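Local coordinates for protein serine acetyltransferase (Entamoeba histolytica, PDB 3Q1X) that binds L-serine and probably transfers an acetyl group from acetyl-CoA to its hydroxyl, the step that yields O-acetylserine for cysteine biosynthesis, at residues R197-V202 and Y229-T234; Y150-M155 and I166-S171. All coordinates share one frame; numbering follows the deposited sequence.

Interaction 1: R197-V202 and Y229-T234; sequences RIYQSV and YVTIGT
I232 and R197 sit on neighbouring coils of a left-handed parallel beta-helix, the fold of hexapeptide-repeat acyltransferases, where strands 197-198 and 231-232 are stacked in parallel. Three backbone bonds join the strands: R197 N to V230 O, I232 N to R197 O, and Y199 N to I232 O, the last longer at 3.2 Å and less straight at 156°. I232 points to the face it shares with I198, inside the coil, where both touch L204 of strand 203-205. I232 CG2 meets V202 CG1 at 3.6 Å, the two side chains crossing at about a right angle; the branched aliphatic groups suit an interior without polar demands. R197 and T231 point to the other face and run side by side. The R197 chain leaves with CG anti to the backbone N (chi1 -171°), laying its methylenes beside the T231 methyl, with R197 CB 4.0 Å from T231 CG2. Its charged end reaches the second subunit, where NH1 bonds to the carbonyl O of H208. T231 OG1 likewise has a partner there, NE2 of Q210, so this face marries apolar stems to polar tips. Beyond the strands, T234 lies over the type II turn that Y199 to V202 make on the other coil. Its CG2 methyl rests 3.5 Å from Q200 O, which also receives a CA-H...O contact from T234 CA, while Q200 NE2 bonds to T203 OG1 of the second subunit; the backbone N of T234 is buried without a partner. Y199, with its side chain about 4 Å from a bound serine, bonds through OH to the backbone N of H208 of the second subunit and turns its ring edge to the strand, Y199 CD2 lying 3.5 Å from I232 O and nearly in plane with it.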
loop_
_atom_site.group_PDB
_atom_site.type_symbol
_atom_site.label_atom_id
_atom_site.label_comp_id
_atom_site.label_asym_id
_atom_site.label_seq_id
_atom_site.Cartn_x
_atom_site.Cartn_y
_atom_site.Cartn_z
ATOM N N ARG A 197 -19.984 6.724 3.524
ATOM C CA ARG A 197 -19.085 6.951 2.404
ATOM C C ARG A 197 -17.783 7.526 2.935
ATOM O O ARG A 197 -17.774 8.598 3.537
ATOM C CB ARG A 197 -19.718 7.914 1.398
ATOM C CG ARG A 197 -18.956 8.061 0.098
ATOM C CD ARG A 197 -19.712 8.974 -0.855
ATOM N NE ARG A 197 -21.021 8.427 -1.211
ATOM C CZ ARG A 197 -21.980 9.093 -1.846
ATOM N NH1 ARG A 197 -21.808 10.364 -2.196
ATOM N NH2 ARG A 197 -23.123 8.484 -2.119
ATOM N N ILE A 198 -16.686 6.809 2.713
ATOM C CA ILE A 198 -15.387 7.166 3.291
ATOM C C ILE A 198 -14.329 7.306 2.205
ATOM O O ILE A 198 -14.210 6.444 1.334
ATOM C CB ILE A 198 -14.927 6.114 4.350
ATOM C CG1 ILE A 198 -15.880 6.101 5.551
ATOM C CG2 ILE A 198 -13.477 6.344 4.790
ATOM C CD1 ILE A 198 -15.535 5.069 6.624
ATOM N N TYR A 199 -13.552 8.380 2.287
ATOM C CA TYR A 199 -12.475 8.647 1.353
ATOM C C TYR A 199 -11.083 8.298 1.890
ATOM O O TYR A 199 -10.908 7.911 3.065
ATOM C CB TYR A 199 -12.535 10.101 0.885
ATOM C CG TYR A 199 -13.702 10.338 -0.022
ATOM C CD1 TYR A 199 -13.585 10.139 -1.400
ATOM C CD2 TYR A 199 -14.951 10.710 0.493
ATOM C CE1 TYR A 199 -14.672 10.330 -2.247
ATOM C CE2 TYR A 199 -16.052 10.903 -0.351
ATOM C CZ TYR A 199 -15.899 10.716 -1.717
ATOM O OH TYR A 199 -16.971 10.894 -2.556
ATOM N N GLN A 200 -10.103 8.442 1.004
ATOM C CA GLN A 200 -8.704 8.170 1.300
ATOM C C GLN A 200 -8.263 8.899 2.569
ATOM O O GLN A 200 -8.765 9.989 2.870
ATOM C CB GLN A 200 -7.817 8.551 0.100
ATOM C CG GLN A 200 -7.871 10.024 -0.350
ATOM C CD GLN A 200 -8.978 10.330 -1.355
ATOM O OE1 GLN A 200 -10.022 9.694 -1.361
ATOM N NE2 GLN A 200 -8.754 11.342 -2.192
ATOM N N SER A 201 -7.367 8.268 3.324
ATOM C CA SER A 201 -6.722 8.889 4.481
ATOM C C SER A 201 -7.638 9.244 5.656
ATOM O O SER A 201 -7.275 10.079 6.499
ATOM C CB SER A 201 -5.944 10.131 4.024
ATOM O OG SER A 201 -4.762 9.756 3.344
ATOM N N VAL A 202 -8.800 8.598 5.726
ATOM C CA VAL A 202 -9.733 8.817 6.831
ATOM C C VAL A 202 -9.434 7.874 7.975
ATOM O O VAL A 202 -9.319 6.662 7.772
ATOM C CB VAL A 202 -11.196 8.652 6.384
ATOM C CG1 VAL A 202 -12.124 8.394 7.584
ATOM C CG2 VAL A 202 -11.633 9.871 5.602
ATOM N N TYR A 229 -25.874 7.531 6.816
ATOM C CA TYR A 229 -25.736 8.588 5.811
ATOM C C TYR A 229 -24.658 9.622 6.161
ATOM O O TYR A 229 -24.865 10.836 6.026
ATOM C CB TYR A 229 -27.085 9.264 5.561
ATOM C CG TYR A 229 -28.114 8.333 4.978
ATOM C CD1 TYR A 229 -28.172 8.111 3.606
ATOM C CD2 TYR A 229 -29.025 7.663 5.799
ATOM C CE1 TYR A 229 -29.104 7.249 3.062
ATOM C CE2 TYR A 229 -29.970 6.796 5.261
ATOM C CZ TYR A 229 -30.003 6.597 3.890
ATOM O OH TYR A 229 -30.935 5.746 3.337
ATOM N N VAL A 230 -23.513 9.123 6.613
ATOM C CA VAL A 230 -22.375 9.961 6.948
ATOM C C VAL A 230 -21.355 9.899 5.824
ATOM O O VAL A 230 -21.068 8.819 5.292
ATOM C CB VAL A 230 -21.726 9.511 8.272
ATOM C CG1 VAL A 230 -20.424 10.268 8.555
ATOM C CG2 VAL A 230 -22.718 9.667 9.417
ATOM N N THR A 231 -20.831 11.063 5.455
ATOM C CA THR A 231 -19.743 11.150 4.482
ATOM C C THR A 231 -18.514 11.749 5.146
ATOM O O THR A 231 -18.576 12.834 5.739
ATOM C CB THR A 231 -20.141 11.976 3.242
ATOM O OG1 THR A 231 -21.407 11.522 2.764
ATOM C CG2 THR A 231 -19.103 11.831 2.127
ATOM N N ILE A 232 -17.390 11.043 5.048
ATOM C CA ILE A 232 -16.174 11.486 5.712
ATOM C C ILE A 232 -15.116 11.809 4.671
ATOM O O ILE A 232 -14.603 10.916 3.993
ATOM C CB ILE A 232 -15.652 10.460 6.747
ATOM C CG1 ILE A 232 -16.791 10.014 7.664
ATOM C CG2 ILE A 232 -14.539 11.078 7.584
ATOM C CD1 ILE A 232 -16.432 8.933 8.627
ATOM N N GLY A 233 -14.808 13.097 4.553
ATOM C CA GLY A 233 -13.938 13.603 3.500
ATOM C C GLY A 233 -12.479 13.249 3.671
ATOM O O GLY A 233 -12.053 12.829 4.750
ATOM N N THR A 234 -11.728 13.423 2.586
ATOM C CA THR A 234 -10.313 13.082 2.516
ATOM C C THR A 234 -9.492 13.659 3.665
ATOM O O THR A 234 -9.521 14.866 3.912
ATOM C CB THR A 234 -9.681 13.582 1.204
ATOM O OG1 THR A 234 -10.568 13.327 0.101
ATOM C CG2 THR A 234 -8.358 12.887 0.982
#

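Interaction 2: Y150-M155 and I166-S171; sequences YCREMM and IHPGAS
C151, on the first turn of helix 150-162, and P168, in the type I turn from H167 to A170, bring their backbones together with CA atoms 6.0 Å apart. The contact packs the helical domain against the first coil of the left-handed beta-helix. P168 suits the second position of the turn because its ring already fixes phi near the value required, and it offers the helix a compact apolar surface: SG of C151 lies 3.6 Å from P168 CG, and CG of M155 lies 3.8 Å from P168 CD. M155 is flexible enough to curl around a backbone carbonyl. Bent at both chi2 and chi3 (-68°), it brings CB, CG and CE all close to I166 O, while CE also reaches I166 CB at 4.0 Å. On the flank R152 crosses H167 at about a right angle, guanidinium and ring planes 60° apart. R152 NH1 to H167 ND1, at 3.9 Å, is a van der Waals approach; R152 NE forms a salt bridge with E156, and NH1 a weak hydrogen bond to Y127 OH of the third subunit. A water bridges the two backbones, 2.8 Å from M155 O and accepting from I166 N at 3.0 Å.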
loop_
_atom_site.group_PDB
_atom_site.type_symbol
_atom_site.label_atom_id
_atom_site.label_comp_id
_atom_site.label_asym_id
_atom_site.label_seq_id
_atom_site.Cartn_x
_atom_site.Cartn_y
_atom_site.Cartn_z
ATOM N N TYR A 150 -6.155 -14.895 14.043
ATOM C CA TYR A 150 -6.221 -15.113 12.601
ATOM C C TYR A 150 -7.071 -14.054 11.878
ATOM O O TYR A 150 -6.708 -13.625 10.776
ATOM C CB TYR A 150 -6.627 -16.560 12.241
ATOM C CG TYR A 150 -6.965 -16.719 10.776
ATOM C CD1 TYR A 150 -5.996 -16.533 9.780
ATOM C CD2 TYR A 150 -8.260 -17.023 10.386
ATOM C CE1 TYR A 150 -6.331 -16.650 8.425
ATOM C CE2 TYR A 150 -8.596 -17.155 9.053
ATOM C CZ TYR A 150 -7.639 -16.967 8.077
ATOM O OH TYR A 150 -8.009 -17.096 6.755
ATOM N N CYS A 151 -8.171 -13.610 12.499
ATOM C CA CYS A 151 -9.008 -12.549 11.894
ATOM C C CYS A 151 -8.216 -11.253 11.686
ATOM O O CYS A 151 -8.433 -10.547 10.704
ATOM C CB CYS A 151 -10.308 -12.297 12.686
ATOM S SG CYS A 151 -10.103 -11.657 14.392
ATOM N N ARG A 152 -7.276 -10.964 12.588
ATOM C CA ARG A 152 -6.368 -9.843 12.373
ATOM C C ARG A 152 -5.379 -10.103 11.231
ATOM O O ARG A 152 -5.124 -9.206 10.424
ATOM C CB ARG A 152 -5.625 -9.458 13.656
ATOM C CG ARG A 152 -4.608 -8.333 13.446
ATOM C CD ARG A 152 -5.254 -6.984 13.091
ATOM N NE ARG A 152 -4.251 -5.921 12.948
ATOM C CZ ARG A 152 -3.762 -5.187 13.949
ATOM N NH1 ARG A 152 -4.175 -5.370 15.202
ATOM N NH2 ARG A 152 -2.849 -4.262 13.697
ATOM N N GLU A 153 -4.840 -11.327 11.153
ATOM C CA GLU A 153 -3.903 -11.698 10.087
ATOM C C GLU A 153 -4.555 -11.566 8.713
ATOM O O GLU A 153 -3.962 -11.039 7.774
ATOM C CB GLU A 153 -3.398 -13.132 10.274
ATOM C CG GLU A 153 -2.309 -13.539 9.287
ATOM C CD GLU A 153 -1.581 -14.800 9.718
ATOM O OE1 GLU A 153 -2.253 -15.807 10.030
ATOM O OE2 GLU A 153 -0.341 -14.778 9.753
ATOM N N MET A 154 -5.790 -12.050 8.621
ATOM C CA MET A 154 -6.574 -11.932 7.396
ATOM C C MET A 154 -6.702 -10.474 6.961
ATOM O O MET A 154 -6.477 -10.139 5.795
ATOM C CB MET A 154 -7.959 -12.535 7.610
ATOM C CG MET A 154 -8.742 -12.766 6.332
ATOM S SD MET A 154 -10.460 -13.255 6.622
ATOM C CE MET A 154 -10.258 -14.264 8.058
ATOM N N MET A 155 -7.039 -9.598 7.906
ATOM C CA MET A 155 -7.170 -8.176 7.578
ATOM C C MET A 155 -5.832 -7.484 7.276
ATOM O O MET A 155 -5.795 -6.484 6.547
ATOM C CB MET A 155 -7.926 -7.423 8.671
ATOM C CG MET A 155 -9.373 -7.834 8.825
ATOM S SD MET A 155 -10.271 -7.987 7.285
ATOM C CE MET A 155 -10.344 -6.273 6.753
ATOM N N ILE A 166 -8.699 -2.051 8.367
ATOM C CA ILE A 166 -9.957 -2.211 9.080
ATOM C C ILE A 166 -9.771 -3.321 10.091
ATOM O O ILE A 166 -9.543 -4.475 9.709
ATOM C CB ILE A 166 -11.130 -2.595 8.130
ATOM C CG1 ILE A 166 -11.333 -1.539 7.043
ATOM C CG2 ILE A 166 -12.420 -2.794 8.936
ATOM C CD1 ILE A 166 -12.457 -1.871 6.063
ATOM N N HIS A 167 -9.838 -2.986 11.373
ATOM C CA HIS A 167 -9.730 -4.014 12.401
ATOM C C HIS A 167 -10.932 -4.957 12.328
ATOM O O HIS A 167 -12.062 -4.483 12.177
ATOM C CB HIS A 167 -9.629 -3.414 13.803
ATOM C CG HIS A 167 -9.274 -4.424 14.842
ATOM N ND1 HIS A 167 -7.997 -4.566 15.342
ATOM C CD2 HIS A 167 -10.017 -5.393 15.428
ATOM C CE1 HIS A 167 -7.980 -5.553 16.221
ATOM N NE2 HIS A 167 -9.192 -6.069 16.293
ATOM N N PRO A 168 -10.697 -6.288 12.406
ATOM C CA PRO A 168 -11.823 -7.221 12.311
ATOM C C PRO A 168 -12.935 -6.997 13.334
ATOM O O PRO A 168 -14.054 -7.459 13.118
ATOM C CB PRO A 168 -11.164 -8.598 12.512
ATOM C CG PRO A 168 -9.830 -8.309 13.153
ATOM C CD PRO A 168 -9.417 -7.018 12.501
ATOM N N GLY A 169 -12.620 -6.291 14.425
ATOM C CA GLY A 169 -13.598 -5.941 15.474
ATOM C C GLY A 169 -14.598 -4.854 15.107
ATOM O O GLY A 169 -15.673 -4.775 15.700
ATOM N N ALA A 170 -14.255 -4.018 14.129
ATOM C CA ALA A 170 -15.155 -2.950 13.694
ATOM C C ALA A 170 -16.501 -3.528 13.281
ATOM O O ALA A 170 -16.571 -4.617 12.711
ATOM C CB ALA A 170 -14.536 -2.159 12.550
ATOM N N SER A 171 -17.565 -2.801 13.598
ATOM C CA SER A 171 -18.918 -3.179 13.201
ATOM C C SER A 171 -19.395 -2.216 12.128
ATOM O O SER A 171 -19.464 -1.013 12.356
ATOM C CB SER A 171 -19.862 -3.157 14.406
ATOM O OG SER A 171 -19.282 -3.825 15.509
HETATM O O HOH W 1 -7.450 -4.198 6.624
#

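Both interactions are buried, yet they serve different levels of the structure. Residues 197-202 and 229-234 stack two successive coils within the beta-helix, so direct backbone bonds dominate, with an aliphatic interior on one face and a polar face met by the second subunit. Residues 150-155 and 166-171 instead join a helix to the first coil, where side chains and a water do the work and the third subunit approaches R152 and H167. The contacts share no strand or helix; their nearest atoms are about 8 Å apart and their centres 20 Å. Each has a side chain near a bound serine, not necessarily the same molecule, Y199 lying closer to its serine than H167.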